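Local coordinates for chemotaxis response regulator protein-glutamate methylesterase (Thermotoga maritima, PDB 3SFT) that demethylates methylglutamate residues of chemoreceptors and probably also deamidates specific receptor glutamines, this construct being its C-terminal catalytic domain, at residues A[72-86]-A[97-111]. Residues are numbered along the deposited sequence; the frame is centred on the assembly and turned at random.
Sequences VKPGFVYIAPGDFHL and FFLDKSDKINNVRPA
From the start of strand 85-91, H85 sends its ring to D103 and A111 in the loop that follows strand 94-100, and illustrates how one imidazole can organise a long irregular connection. NE2 donates to D103 O at 2.9 Å, while ND1 accepts from A111 N at 3.2 Å; both partners lie in the ring plane, and the two bonds hold the ring's rotation and are consistent with a proton on NE2. R109 CG sits over the centre of one face, 3.5 Å from the ring centroid, and F114 lies nearly parallel to the ring. With alanine in place of H85, D103 O and A111 N would probably both lose their side-chain partner, and R109 CG the ring face it covers.

The backbone of H85 pairs with D100 through two bonds, H85 N to D100 O (2.7 Å) and D100 N to H85 O. Beside this pair, F84 is sandwiched: L99 CB approaches one face and the ammonium of K101 the other, a cation-pi contact at 4.2 Å from NZ to the ring centroid. The K101 chain bends at its last torsion (chi4 -46°), bringing NZ within 2.7 Å of D83 O. At the far end, the edge of F97 meets the face of Y78, planes 70° apart, with V72 CG2 over the F97 ring and L86 CD1 against CD1 of F97.

In the second shell, D100 OD2 accepts from S102 N, closing an Asx turn, and also from S102 OG; R109 NH1 donates a hydrogen bond to S102 O, which lies in the guanidinium plane. One water links D83 N to R109 O, another L86 N to A111 O. The paired strand ends form the base of the antiparallel hairpin 85-91/94-100, which in the chain lies between strand 76-79 and helix 112-123, with the following loop folded round H85; A111, the N-cap of that helix, and V108 lie beside the predicted catalytic D138 and H42 respectively, in this modified doubly wound fold.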
# COMPACT_ATOMS: atom_id res chain seq x y z
N VAL A 72 -4.65 2.18 13.32
CA VAL A 72 -3.50 1.90 12.46
C VAL A 72 -2.22 2.07 13.28
O VAL A 72 -1.84 3.19 13.63
CB VAL A 72 -3.49 2.87 11.27
CG1 VAL A 72 -2.40 2.50 10.29
CG2 VAL A 72 -4.85 2.85 10.57
N LYS A 73 -1.53 0.97 13.56
CA LYS A 73 -0.32 1.01 14.38
C LYS A 73 0.94 0.48 13.70
O LYS A 73 0.87 -0.34 12.79
CB LYS A 73 -0.54 0.20 15.66
CG LYS A 73 -1.79 0.59 16.46
CD LYS A 73 -1.86 -0.17 17.78
CE LYS A 73 -1.97 -1.68 17.58
NZ LYS A 73 -1.87 -2.44 18.86
N PRO A 74 2.12 0.98 14.12
CA PRO A 74 3.40 0.54 13.56
C PRO A 74 3.66 -0.91 14.00
O PRO A 74 3.13 -1.35 15.02
CB PRO A 74 4.40 1.52 14.17
CG PRO A 74 3.76 1.92 15.47
CD PRO A 74 2.32 2.09 15.07
N GLY A 75 4.46 -1.63 13.22
CA GLY A 75 4.74 -3.02 13.54
C GLY A 75 3.72 -3.96 12.93
O GLY A 75 3.81 -5.17 13.09
N PHE A 76 2.73 -3.40 12.22
CA PHE A 76 1.69 -4.19 11.57
C PHE A 76 1.62 -3.91 10.07
O PHE A 76 1.99 -2.83 9.60
CB PHE A 76 0.32 -3.86 12.16
CG PHE A 76 0.11 -4.34 13.57
CD1 PHE A 76 -0.53 -5.56 13.81
CD2 PHE A 76 0.53 -3.58 14.65
CE1 PHE A 76 -0.76 -6.00 15.11
CE2 PHE A 76 0.31 -4.01 15.97
CZ PHE A 76 -0.34 -5.23 16.19
N VAL A 77 1.13 -4.90 9.33
CA VAL A 77 0.94 -4.81 7.89
C VAL A 77 -0.52 -5.20 7.71
O VAL A 77 -0.93 -6.32 8.06
CB VAL A 77 1.88 -5.78 7.13
CG1 VAL A 77 1.63 -5.69 5.62
CG2 VAL A 77 3.33 -5.44 7.43
N TYR A 78 -1.33 -4.25 7.26
CA TYR A 78 -2.76 -4.48 7.08
C TYR A 78 -3.17 -4.72 5.63
O TYR A 78 -2.88 -3.91 4.75
CB TYR A 78 -3.55 -3.29 7.63
CG TYR A 78 -3.20 -2.90 9.05
CD1 TYR A 78 -3.84 -3.50 10.14
CD2 TYR A 78 -2.24 -1.92 9.31
CE1 TYR A 78 -3.54 -3.14 11.45
CE2 TYR A 78 -1.93 -1.54 10.62
CZ TYR A 78 -2.59 -2.16 11.68
OH TYR A 78 -2.29 -1.79 12.97
N ILE A 79 -3.84 -5.84 5.38
CA ILE A 79 -4.31 -6.20 4.05
C ILE A 79 -5.76 -5.74 3.93
O ILE A 79 -6.59 -6.09 4.78
CB ILE A 79 -4.26 -7.74 3.81
CG1 ILE A 79 -2.86 -8.30 4.09
CG2 ILE A 79 -4.71 -8.07 2.41
CD1 ILE A 79 -1.72 -7.59 3.36
N ALA A 80 -6.08 -4.96 2.90
CA ALA A 80 -7.45 -4.48 2.72
C ALA A 80 -8.40 -5.64 2.41
O ALA A 80 -8.11 -6.47 1.55
CB ALA A 80 -7.49 -3.44 1.60
N PRO A 81 -9.51 -5.75 3.15
CA PRO A 81 -10.49 -6.83 2.93
C PRO A 81 -11.33 -6.54 1.69
O PRO A 81 -11.43 -5.39 1.24
CB PRO A 81 -11.33 -6.78 4.21
CG PRO A 81 -11.35 -5.33 4.52
CD PRO A 81 -9.91 -4.92 4.31
N GLY A 82 -11.96 -7.59 1.14
CA GLY A 82 -12.78 -7.43 -0.05
C GLY A 82 -14.12 -6.74 0.16
O GLY A 82 -14.55 -6.53 1.29
N ASP A 83 -14.75 -6.35 -0.95
CA ASP A 83 -16.06 -5.70 -0.96
C ASP A 83 -16.11 -4.24 -0.50
O ASP A 83 -17.13 -3.57 -0.70
CB ASP A 83 -17.08 -6.52 -0.17
CG ASP A 83 -17.31 -7.90 -0.76
OD1 ASP A 83 -17.55 -7.99 -1.99
OD2 ASP A 83 -17.26 -8.89 0.01
N PHE A 84 -15.04 -3.74 0.10
CA PHE A 84 -15.01 -2.36 0.60
C PHE A 84 -13.73 -1.62 0.22
O PHE A 84 -12.69 -2.24 -0.02
CB PHE A 84 -15.07 -2.33 2.13
CG PHE A 84 -16.29 -2.98 2.73
CD1 PHE A 84 -17.46 -2.25 2.92
CD2 PHE A 84 -16.24 -4.29 3.18
CE1 PHE A 84 -18.57 -2.83 3.56
CE2 PHE A 84 -17.34 -4.88 3.82
CZ PHE A 84 -18.50 -4.14 4.01
N HIS A 85 -13.83 -0.30 0.15
CA HIS A 85 -12.67 0.55 -0.11
C HIS A 85 -12.17 0.78 1.32
O HIS A 85 -12.97 0.97 2.23
CB HIS A 85 -13.07 1.89 -0.71
CG HIS A 85 -13.35 1.83 -2.18
ND1 HIS A 85 -12.47 1.29 -3.09
CD2 HIS A 85 -14.41 2.27 -2.91
CE1 HIS A 85 -12.97 1.38 -4.30
NE2 HIS A 85 -14.15 1.97 -4.22
N LEU A 86 -10.86 0.70 1.52
CA LEU A 86 -10.28 0.89 2.84
C LEU A 86 -9.90 2.35 3.09
O LEU A 86 -8.95 2.87 2.50
CB LEU A 86 -9.06 -0.01 3.02
CG LEU A 86 -8.38 0.04 4.39
CD1 LEU A 86 -9.35 -0.43 5.46
CD2 LEU A 86 -7.14 -0.84 4.37
N PHE A 97 -9.02 2.87 10.66
CA PHE A 97 -9.52 2.40 9.38
C PHE A 97 -11.04 2.49 9.35
O PHE A 97 -11.69 2.50 10.39
CB PHE A 97 -9.19 0.91 9.17
CG PHE A 97 -7.75 0.62 8.93
CD1 PHE A 97 -7.09 1.13 7.82
CD2 PHE A 97 -7.05 -0.21 9.80
CE1 PHE A 97 -5.76 0.81 7.57
CE2 PHE A 97 -5.72 -0.54 9.56
CZ PHE A 97 -5.07 -0.02 8.44
N PHE A 98 -11.59 2.56 8.15
CA PHE A 98 -13.04 2.54 7.98
C PHE A 98 -13.33 1.90 6.64
O PHE A 98 -12.58 2.07 5.68
CB PHE A 98 -13.70 3.93 8.15
CG PHE A 98 -13.43 4.90 7.04
CD1 PHE A 98 -14.19 4.86 5.87
CD2 PHE A 98 -12.50 5.92 7.19
CE1 PHE A 98 -14.01 5.83 4.87
CE2 PHE A 98 -12.31 6.89 6.21
CZ PHE A 98 -13.07 6.84 5.05
N LEU A 99 -14.36 1.05 6.63
CA LEU A 99 -14.75 0.35 5.42
C LEU A 99 -15.82 1.14 4.69
O LEU A 99 -16.94 1.31 5.18
CB LEU A 99 -15.21 -1.07 5.75
CG LEU A 99 -14.12 -1.95 6.39
CD1 LEU A 99 -14.66 -3.33 6.69
CD2 LEU A 99 -12.92 -2.04 5.45
N ASP A 100 -15.44 1.65 3.53
CA ASP A 100 -16.32 2.45 2.70
C ASP A 100 -16.89 1.62 1.56
O ASP A 100 -16.18 0.82 0.95
CB ASP A 100 -15.52 3.64 2.17
CG ASP A 100 -16.34 4.58 1.33
OD1 ASP A 100 -16.95 5.52 1.89
OD2 ASP A 100 -16.36 4.39 0.10
N LYS A 101 -18.18 1.78 1.28
CA LYS A 101 -18.80 1.01 0.21
C LYS A 101 -19.26 1.84 -0.98
O LYS A 101 -20.29 1.55 -1.59
CB LYS A 101 -19.95 0.15 0.74
CG LYS A 101 -19.75 -1.33 0.42
CD LYS A 101 -20.96 -2.17 0.79
CE LYS A 101 -20.59 -3.64 0.98
NZ LYS A 101 -19.73 -4.14 -0.13
N SER A 102 -18.49 2.87 -1.32
CA SER A 102 -18.83 3.71 -2.47
C SER A 102 -18.51 2.94 -3.75
O SER A 102 -17.94 1.85 -3.70
CB SER A 102 -18.08 5.05 -2.42
OG SER A 102 -16.68 4.87 -2.49
N ASP A 103 -18.87 3.52 -4.89
CA ASP A 103 -18.66 2.89 -6.20
C ASP A 103 -17.25 2.39 -6.47
O ASP A 103 -16.28 2.90 -5.92
CB ASP A 103 -19.06 3.86 -7.32
CG ASP A 103 -20.56 4.09 -7.39
OD1 ASP A 103 -21.32 3.38 -6.69
OD2 ASP A 103 -20.98 4.99 -8.15
N LYS A 104 -17.16 1.39 -7.35
CA LYS A 104 -15.89 0.82 -7.73
C LYS A 104 -15.08 1.86 -8.51
O LYS A 104 -15.65 2.63 -9.29
CB LYS A 104 -16.12 -0.44 -8.58
CG LYS A 104 -16.71 -1.62 -7.80
CD LYS A 104 -16.94 -2.83 -8.69
CE LYS A 104 -17.53 -3.97 -7.88
NZ LYS A 104 -17.87 -5.14 -8.72
N ILE A 105 -13.78 1.94 -8.24
CA ILE A 105 -12.90 2.86 -8.92
C ILE A 105 -12.16 1.89 -9.85
O ILE A 105 -11.18 1.27 -9.43
CB ILE A 105 -11.96 3.54 -7.91
CG1 ILE A 105 -12.77 4.39 -6.94
CG2 ILE A 105 -10.90 4.36 -8.62
CD1 ILE A 105 -11.96 4.94 -5.75
N ASN A 106 -12.62 1.87 -11.11
CA ASN A 106 -12.19 0.98 -12.20
C ASN A 106 -13.33 -0.00 -11.99
O ASN A 106 -14.47 0.42 -11.79
CB ASN A 106 -10.86 0.24 -11.93
CG ASN A 106 -9.69 1.17 -11.70
OD1 ASN A 106 -9.73 2.34 -12.08
ND2 ASN A 106 -8.67 0.66 -11.02
N ASN A 107 -13.08 -1.30 -12.11
CA ASN A 107 -14.12 -2.28 -11.81
C ASN A 107 -13.46 -2.97 -10.62
O ASN A 107 -13.47 -4.20 -10.48
CB ASN A 107 -14.35 -3.26 -12.96
CG ASN A 107 -15.53 -4.19 -12.69
OD1 ASN A 107 -16.63 -3.73 -12.38
ND2 ASN A 107 -15.30 -5.50 -12.79
N VAL A 108 -12.85 -2.14 -9.78
CA VAL A 108 -12.11 -2.58 -8.61
C VAL A 108 -12.50 -1.91 -7.30
O VAL A 108 -12.73 -0.70 -7.25
CB VAL A 108 -10.59 -2.36 -8.85
CG1 VAL A 108 -9.80 -2.51 -7.57
CG2 VAL A 108 -10.07 -3.34 -9.90
N ARG A 109 -12.55 -2.72 -6.25
CA ARG A 109 -12.87 -2.28 -4.89
C ARG A 109 -12.47 -3.42 -3.95
O ARG A 109 -13.00 -4.52 -4.05
CB ARG A 109 -14.37 -1.97 -4.75
CG ARG A 109 -14.77 -1.50 -3.35
CD ARG A 109 -16.25 -1.17 -3.27
NE ARG A 109 -17.09 -2.34 -3.49
CZ ARG A 109 -18.38 -2.29 -3.81
NH1 ARG A 109 -18.98 -1.11 -3.95
NH2 ARG A 109 -19.07 -3.41 -4.01
N PRO A 110 -11.53 -3.16 -3.03
CA PRO A 110 -10.82 -1.90 -2.81
C PRO A 110 -9.87 -1.46 -3.92
O PRO A 110 -9.29 -2.29 -4.62
CB PRO A 110 -10.04 -2.17 -1.52
CG PRO A 110 -9.71 -3.63 -1.65
CD PRO A 110 -11.04 -4.20 -2.10
N ALA A 111 -9.76 -0.15 -4.09
CA ALA A 111 -8.86 0.46 -5.07
C ALA A 111 -7.81 1.18 -4.24
O ALA A 111 -8.17 1.88 -3.28
CB ALA A 111 -9.61 1.47 -5.93
O HOH W 1 -13.20 -7.06 -3.37
O HOH W 2 -9.06 1.06 -0.92